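Local atomic coordinates of nucleoporin nup120 (PDB entry 4GQ2), a protein that serves as a structural component of the nuclear pore complex, and such components can also dock transiently associated nuclear transport factors. Residues S416-F428 with K496-K508. Residues are numbered along the deposited sequence; the frame is centred on the assembly and turned at random.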
loop_
_atom_site.group_PDB
_atom_site.type_symbol
_atom_site.label_atom_id
_atom_site.label_comp_id
_atom_site.label_asym_id
_atom_site.label_seq_id
_atom_site.Cartn_x
_atom_site.Cartn_y
_atom_site.Cartn_z
ATOM N N SER A 416 -10.751 8.620 7.134
ATOM C CA SER A 416 -9.866 7.456 6.985
ATOM C C SER A 416 -10.609 6.120 7.170
ATOM O O SER A 416 -9.992 5.082 7.439
ATOM C CB SER A 416 -8.691 7.550 7.961
ATOM O OG SER A 416 -7.773 8.557 7.560
ATOM N N GLY A 417 -11.932 6.145 7.022
ATOM C CA GLY A 417 -12.735 4.924 7.122
ATOM C C GLY A 417 -13.028 4.501 8.547
ATOM O O GLY A 417 -12.788 5.259 9.493
ATOM N N ASP A 418 -13.537 3.281 8.701
ATOM C CA ASP A 418 -13.991 2.797 10.007
ATOM C C ASP A 418 -12.975 1.840 10.644
ATOM O O ASP A 418 -11.880 1.648 10.115
ATOM C CB ASP A 418 -15.371 2.145 9.875
ATOM C CG ASP A 418 -16.272 2.376 11.101
ATOM O OD1 ASP A 418 -15.763 2.586 12.231
ATOM O OD2 ASP A 418 -17.508 2.345 10.924
ATOM N N ILE A 419 -13.353 1.248 11.778
ATOM C CA ILE A 419 -12.468 0.447 12.624
ATOM C C ILE A 419 -11.698 -0.631 11.870
ATOM O O ILE A 419 -10.479 -0.732 11.995
ATOM C CB ILE A 419 -13.251 -0.185 13.802
ATOM C CG1 ILE A 419 -13.843 0.912 14.685
ATOM C CG2 ILE A 419 -12.365 -1.085 14.656
ATOM C CD1 ILE A 419 -14.843 0.410 15.700
ATOM N N SER A 420 -12.411 -1.429 11.084
ATOM C CA SER A 420 -11.788 -2.541 10.372
ATOM C C SER A 420 -10.798 -2.080 9.319
ATOM O O SER A 420 -9.681 -2.594 9.272
ATOM C CB SER A 420 -12.843 -3.478 9.778
ATOM O OG SER A 420 -13.398 -4.261 10.816
ATOM N N GLU A 421 -11.203 -1.112 8.495
ATOM C CA GLU A 421 -10.305 -0.498 7.506
ATOM C C GLU A 421 -8.997 -0.029 8.136
ATOM O O GLU A 421 -7.916 -0.350 7.635
ATOM C CB GLU A 421 -10.976 0.675 6.803
ATOM C CG GLU A 421 -12.190 0.306 5.969
ATOM C CD GLU A 421 -13.224 1.421 5.956
ATOM O OE1 GLU A 421 -14.177 1.396 6.789
ATOM O OE2 GLU A 421 -13.071 2.332 5.117
ATOM N N ILE A 422 -9.099 0.700 9.246
ATOM C CA ILE A 422 -7.920 1.285 9.904
ATOM C C ILE A 422 -6.998 0.229 10.508
ATOM O O ILE A 422 -5.778 0.271 10.297
ATOM C CB ILE A 422 -8.311 2.328 10.971
ATOM C CG1 ILE A 422 -9.082 3.491 10.324
ATOM C CG2 ILE A 422 -7.073 2.826 11.706
ATOM C CD1 ILE A 422 -9.870 4.334 11.312
ATOM N N TRP A 423 -7.575 -0.726 11.236
ATOM C CA TRP A 423 -6.781 -1.817 11.824
ATOM C C TRP A 423 -6.142 -2.707 10.792
ATOM O O TRP A 423 -5.011 -3.141 10.960
ATOM C CB TRP A 423 -7.621 -2.648 12.783
ATOM C CG TRP A 423 -7.586 -2.157 14.208
ATOM C CD1 TRP A 423 -8.639 -1.632 14.954
ATOM C CD2 TRP A 423 -6.431 -2.150 15.122
ATOM N NE1 TRP A 423 -8.224 -1.308 16.230
ATOM C CE2 TRP A 423 -6.914 -1.590 16.393
ATOM C CE3 TRP A 423 -5.096 -2.525 15.014
ATOM C CZ2 TRP A 423 -6.079 -1.421 17.487
ATOM C CZ3 TRP A 423 -4.265 -2.354 16.130
ATOM C CH2 TRP A 423 -4.749 -1.817 17.336
ATOM N N LEU A 424 -6.863 -2.985 9.711
ATOM C CA LEU A 424 -6.339 -3.818 8.634
ATOM C C LEU A 424 -5.138 -3.131 7.983
ATOM O O LEU A 424 -4.096 -3.759 7.787
ATOM C CB LEU A 424 -7.423 -4.095 7.599
ATOM C CG LEU A 424 -7.153 -5.125 6.507
ATOM C CD1 LEU A 424 -7.188 -6.530 7.093
ATOM C CD2 LEU A 424 -8.166 -4.985 5.375
ATOM N N GLN A 425 -5.278 -1.843 7.671
ATOM C CA GLN A 425 -4.160 -1.071 7.136
ATOM C C GLN A 425 -2.936 -1.149 8.043
ATOM O O GLN A 425 -1.839 -1.464 7.583
ATOM C CB GLN A 425 -4.542 0.389 6.894
ATOM C CG GLN A 425 -4.762 0.726 5.428
ATOM C CD GLN A 425 -3.989 1.964 4.978
ATOM O OE1 GLN A 425 -4.078 2.378 3.821
ATOM N NE2 GLN A 425 -3.220 2.553 5.890
ATOM N N HIS A 426 -3.146 -0.897 9.331
ATOM C CA HIS A 426 -2.076 -0.914 10.316
ATOM C C HIS A 426 -1.354 -2.236 10.418
ATOM O O HIS A 426 -0.128 -2.275 10.488
ATOM C CB HIS A 426 -2.607 -0.495 11.687
ATOM C CG HIS A 426 -1.598 -0.653 12.795
ATOM N ND1 HIS A 426 -1.569 -1.731 13.599
ATOM C CD2 HIS A 426 -0.538 0.161 13.189
ATOM C CE1 HIS A 426 -0.554 -1.612 14.473
ATOM N NE2 HIS A 426 0.076 -0.453 14.222
ATOM N N ILE A 427 -2.102 -3.330 10.426
ATOM C CA ILE A 427 -1.507 -4.661 10.543
ATOM C C ILE A 427 -0.715 -5.077 9.293
ATOM O O ILE A 427 0.331 -5.711 9.406
ATOM C CB ILE A 427 -2.583 -5.710 10.875
ATOM C CG1 ILE A 427 -3.137 -5.446 12.278
ATOM C CG2 ILE A 427 -2.027 -7.130 10.769
ATOM C CD1 ILE A 427 -4.409 -6.202 12.590
ATOM N N PHE A 428 -1.211 -4.718 8.109
ATOM C CA PHE A 428 -0.557 -5.120 6.864
ATOM C C PHE A 428 0.525 -4.165 6.351
ATOM O O PHE A 428 1.177 -4.449 5.351
ATOM C CB PHE A 428 -1.595 -5.436 5.787
ATOM C CG PHE A 428 -2.211 -6.795 5.951
ATOM C CD1 PHE A 428 -3.342 -6.970 6.746
ATOM C CD2 PHE A 428 -1.629 -7.910 5.354
ATOM C CE1 PHE A 428 -3.895 -8.230 6.918
ATOM C CE2 PHE A 428 -2.176 -9.171 5.522
ATOM C CZ PHE A 428 -3.313 -9.331 6.303
ATOM N N LYS A 496 -18.876 -1.399 18.174
ATOM C CA LYS A 496 -17.637 -0.710 17.827
ATOM C C LYS A 496 -16.521 -1.063 18.798
ATOM O O LYS A 496 -15.440 -1.474 18.375
ATOM C CB LYS A 496 -17.850 0.804 17.762
ATOM C CG LYS A 496 -18.740 1.241 16.606
ATOM C CD LYS A 496 -19.017 2.734 16.655
ATOM C CE LYS A 496 -20.108 3.140 15.678
ATOM N NZ LYS A 496 -19.686 3.019 14.251
ATOM N N ARG A 497 -16.796 -0.948 20.094
ATOM C CA ARG A 497 -15.793 -1.218 21.125
ATOM C C ARG A 497 -15.287 -2.665 21.071
ATOM O O ARG A 497 -14.070 -2.911 21.127
ATOM C CB ARG A 497 -16.342 -0.870 22.517
ATOM C CG ARG A 497 -15.313 -0.922 23.641
ATOM C CD ARG A 497 -15.952 -0.692 25.012
ATOM N NE ARG A 497 -16.855 -1.779 25.399
ATOM C CZ ARG A 497 -16.474 -2.919 25.975
ATOM N NH1 ARG A 497 -15.194 -3.149 26.262
ATOM N NH2 ARG A 497 -17.382 -3.839 26.267
ATOM N N LEU A 498 -16.211 -3.620 20.944
ATOM C CA LEU A 498 -15.825 -5.034 20.897
ATOM C C LEU A 498 -15.065 -5.376 19.607
ATOM O O LEU A 498 -14.096 -6.131 19.640
ATOM C CB LEU A 498 -17.042 -5.954 21.072
ATOM C CG LEU A 498 -17.804 -5.964 22.406
ATOM C CD1 LEU A 498 -19.079 -6.777 22.250
ATOM C CD2 LEU A 498 -16.966 -6.516 23.553
ATOM N N LEU A 499 -15.503 -4.816 18.480
ATOM C CA LEU A 499 -14.788 -4.985 17.210
ATOM C C LEU A 499 -13.354 -4.443 17.319
ATOM O O LEU A 499 -12.404 -5.101 16.890
ATOM C CB LEU A 499 -15.548 -4.312 16.054
ATOM C CG LEU A 499 -15.039 -4.459 14.608
ATOM C CD1 LEU A 499 -15.057 -5.902 14.123
ATOM C CD2 LEU A 499 -15.846 -3.586 13.656
ATOM N N TYR A 500 -13.210 -3.260 17.912
ATOM C CA TYR A 500 -11.902 -2.624 18.098
ATOM C C TYR A 500 -10.978 -3.530 18.904
ATOM O O TYR A 500 -9.823 -3.757 18.518
ATOM C CB TYR A 500 -12.052 -1.260 18.798
ATOM C CG TYR A 500 -10.751 -0.496 18.954
ATOM C CD1 TYR A 500 -9.842 -0.817 19.964
ATOM C CD2 TYR A 500 -10.422 0.536 18.079
ATOM C CE1 TYR A 500 -8.642 -0.135 20.094
ATOM C CE2 TYR A 500 -9.233 1.234 18.210
ATOM C CZ TYR A 500 -8.349 0.899 19.219
ATOM O OH TYR A 500 -7.165 1.590 19.333
ATOM N N ASN A 501 -11.494 -4.051 20.017
ATOM C CA ASN A 501 -10.708 -4.890 20.928
ATOM C C ASN A 501 -10.277 -6.214 20.313
ATOM O O ASN A 501 -9.176 -6.704 20.583
ATOM C CB ASN A 501 -11.470 -5.144 22.237
ATOM C CG ASN A 501 -11.663 -3.882 23.067
ATOM O OD1 ASN A 501 -11.015 -2.854 22.841
ATOM N ND2 ASN A 501 -12.555 -3.960 24.039
ATOM N N GLU A 502 -11.142 -6.800 19.494
ATOM C CA GLU A 502 -10.766 -8.014 18.783
ATOM C C GLU A 502 -9.618 -7.737 17.803
ATOM O O GLU A 502 -8.639 -8.483 17.756
ATOM C CB GLU A 502 -11.970 -8.643 18.076
ATOM C CG GLU A 502 -11.718 -10.050 17.541
ATOM C CD GLU A 502 -11.425 -11.090 18.619
ATOM O OE1 GLU A 502 -11.345 -12.284 18.278
ATOM O OE2 GLU A 502 -11.273 -10.737 19.803
ATOM N N TRP A 503 -9.732 -6.658 17.035
ATOM C CA TRP A 503 -8.636 -6.250 16.144
ATOM C C TRP A 503 -7.373 -6.036 16.928
ATOM O O TRP A 503 -6.318 -6.545 16.559
ATOM C CB TRP A 503 -9.003 -4.988 15.384
ATOM C CG TRP A 503 -9.838 -5.212 14.146
ATOM C CD1 TRP A 503 -11.179 -4.902 13.957
ATOM C CD2 TRP A 503 -9.402 -5.788 12.874
ATOM N NE1 TRP A 503 -11.587 -5.240 12.693
ATOM C CE2 TRP A 503 -10.570 -5.772 11.992
ATOM C CE3 TRP A 503 -8.196 -6.290 12.388
ATOM C CZ2 TRP A 503 -10.516 -6.255 10.691
ATOM C CZ3 TRP A 503 -8.152 -6.769 11.078
ATOM C CH2 TRP A 503 -9.284 -6.751 10.251
ATOM N N GLU A 504 -7.472 -5.308 18.041
ATOM C CA GLU A 504 -6.325 -5.091 18.910
ATOM C C GLU A 504 -5.645 -6.381 19.368
ATOM O O GLU A 504 -4.411 -6.488 19.298
ATOM C CB GLU A 504 -6.697 -4.249 20.125
ATOM C CG GLU A 504 -5.503 -3.947 21.022
ATOM C CD GLU A 504 -5.736 -2.753 21.916
ATOM O OE1 GLU A 504 -6.752 -2.746 22.645
ATOM O OE2 GLU A 504 -4.896 -1.826 21.890
ATOM N N ARG A 505 -6.436 -7.351 19.822
ATOM C CA ARG A 505 -5.883 -8.631 20.273
ATOM C C ARG A 505 -5.125 -9.307 19.147
ATOM O O ARG A 505 -4.022 -9.820 19.347
ATOM C CB ARG A 505 -6.981 -9.574 20.768
ATOM C CG ARG A 505 -7.476 -9.275 22.168
ATOM C CD ARG A 505 -8.625 -10.193 22.572
ATOM N NE ARG A 505 -9.445 -9.530 23.581
ATOM C CZ ARG A 505 -10.668 -9.047 23.372
ATOM N NH1 ARG A 505 -11.264 -9.186 22.188
ATOM N NH2 ARG A 505 -11.306 -8.440 24.367
ATOM N N PHE A 506 -5.729 -9.308 17.963
ATOM C CA PHE A 506 -5.114 -9.924 16.807
ATOM C C PHE A 506 -3.775 -9.255 16.478
ATOM O O PHE A 506 -2.777 -9.942 16.236
ATOM C CB PHE A 506 -6.053 -9.889 15.604
ATOM C CG PHE A 506 -5.548 -10.676 14.447
ATOM C CD1 PHE A 506 -5.666 -12.060 14.430
ATOM C CD2 PHE A 506 -4.910 -10.042 13.385
ATOM C CE1 PHE A 506 -5.179 -12.799 13.362
ATOM C CE2 PHE A 506 -4.416 -10.775 12.314
ATOM C CZ PHE A 506 -4.551 -12.157 12.301
ATOM N N ALA A 507 -3.759 -7.922 16.503
ATOM C CA ALA A 507 -2.546 -7.150 16.243
ATOM C C ALA A 507 -1.464 -7.453 17.267
ATOM O O ALA A 507 -0.284 -7.572 16.910
ATOM C CB ALA A 507 -2.854 -5.659 16.205
ATOM N N LYS A 508 -1.864 -7.590 18.530
ATOM C CA LYS A 508 -0.925 -7.954 19.602
ATOM C C LYS A 508 -0.329 -9.342 19.401
ATOM O O LYS A 508 0.866 -9.538 19.599
ATOM C CB LYS A 508 -1.580 -7.857 20.985
ATOM C CG LYS A 508 -1.564 -6.459 21.582
ATOM C CD LYS A 508 -1.760 -6.516 23.092
ATOM C CE LYS A 508 -1.675 -5.139 23.739
ATOM N NZ LYS A 508 -2.933 -4.355 23.589
HETATM O O HOH W 1 -18.717 0.172 13.015
#
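Trp503 NE1 donates to Ser420 OG at 2.8 Å, a bent bond (139° at the hydrogen) whose acceptor is tilted out of the indole plane. It is the one direct hydrogen bond between two nearly parallel helices, 419-428 and 496-508, which pack knobs-into-holes with axes 10.0 Å apart. Both belong to the helical insertion between strands 390-395 and 520-525 of an eight-stranded sheet, within the Nup120/160 beta-propeller family region. Trp503 is a knob among Ser420, Trp423, Leu424 and Ile427; Ile419 and Trp423 are knobs in the reverse direction. Trp423, Tyr500 and Trp503 form an aromatic cluster. The two indoles lie in almost parallel planes but slide past each other in opposite directions and barely overlap. Instead, Trp503 CB sits over the face of the Trp423 five-membered ring, 3.5 Å from its centroid, a CH-pi contact; Trp423 CB in turn touches Trp503 CD2. The Trp423 six-membered ring has Glu504 CA over its face and reaches Ala507 CB with CZ3. The NE1 edge of the Trp423 five-membered ring points at the face of Tyr500 in a T-shaped pair, planes 72° apart. With CG anti to the backbone N, the Tyr500 ring is carried alongside Trp423; its OH is hydrogen-bonded to Phe408 N. The Trp503 side chain also touches Val471 and Ile475 of helix 464-478. An alanine in place of Trp503 would probably leave Ser420 OG without this donor and open a gap beside Leu424 and Ile427. At the N-terminal end, Ile419 CD1 packs 3.7 Å from Lys496 CB. Asp418 OD2 and Lys496 NZ stay 4.0 Å apart, bridged by a water, and both also bond to a chain of another protein. Towards the other end, Ile427 CD1 touches the edge of the Phe506 ring at CD2, 4.0 Å away.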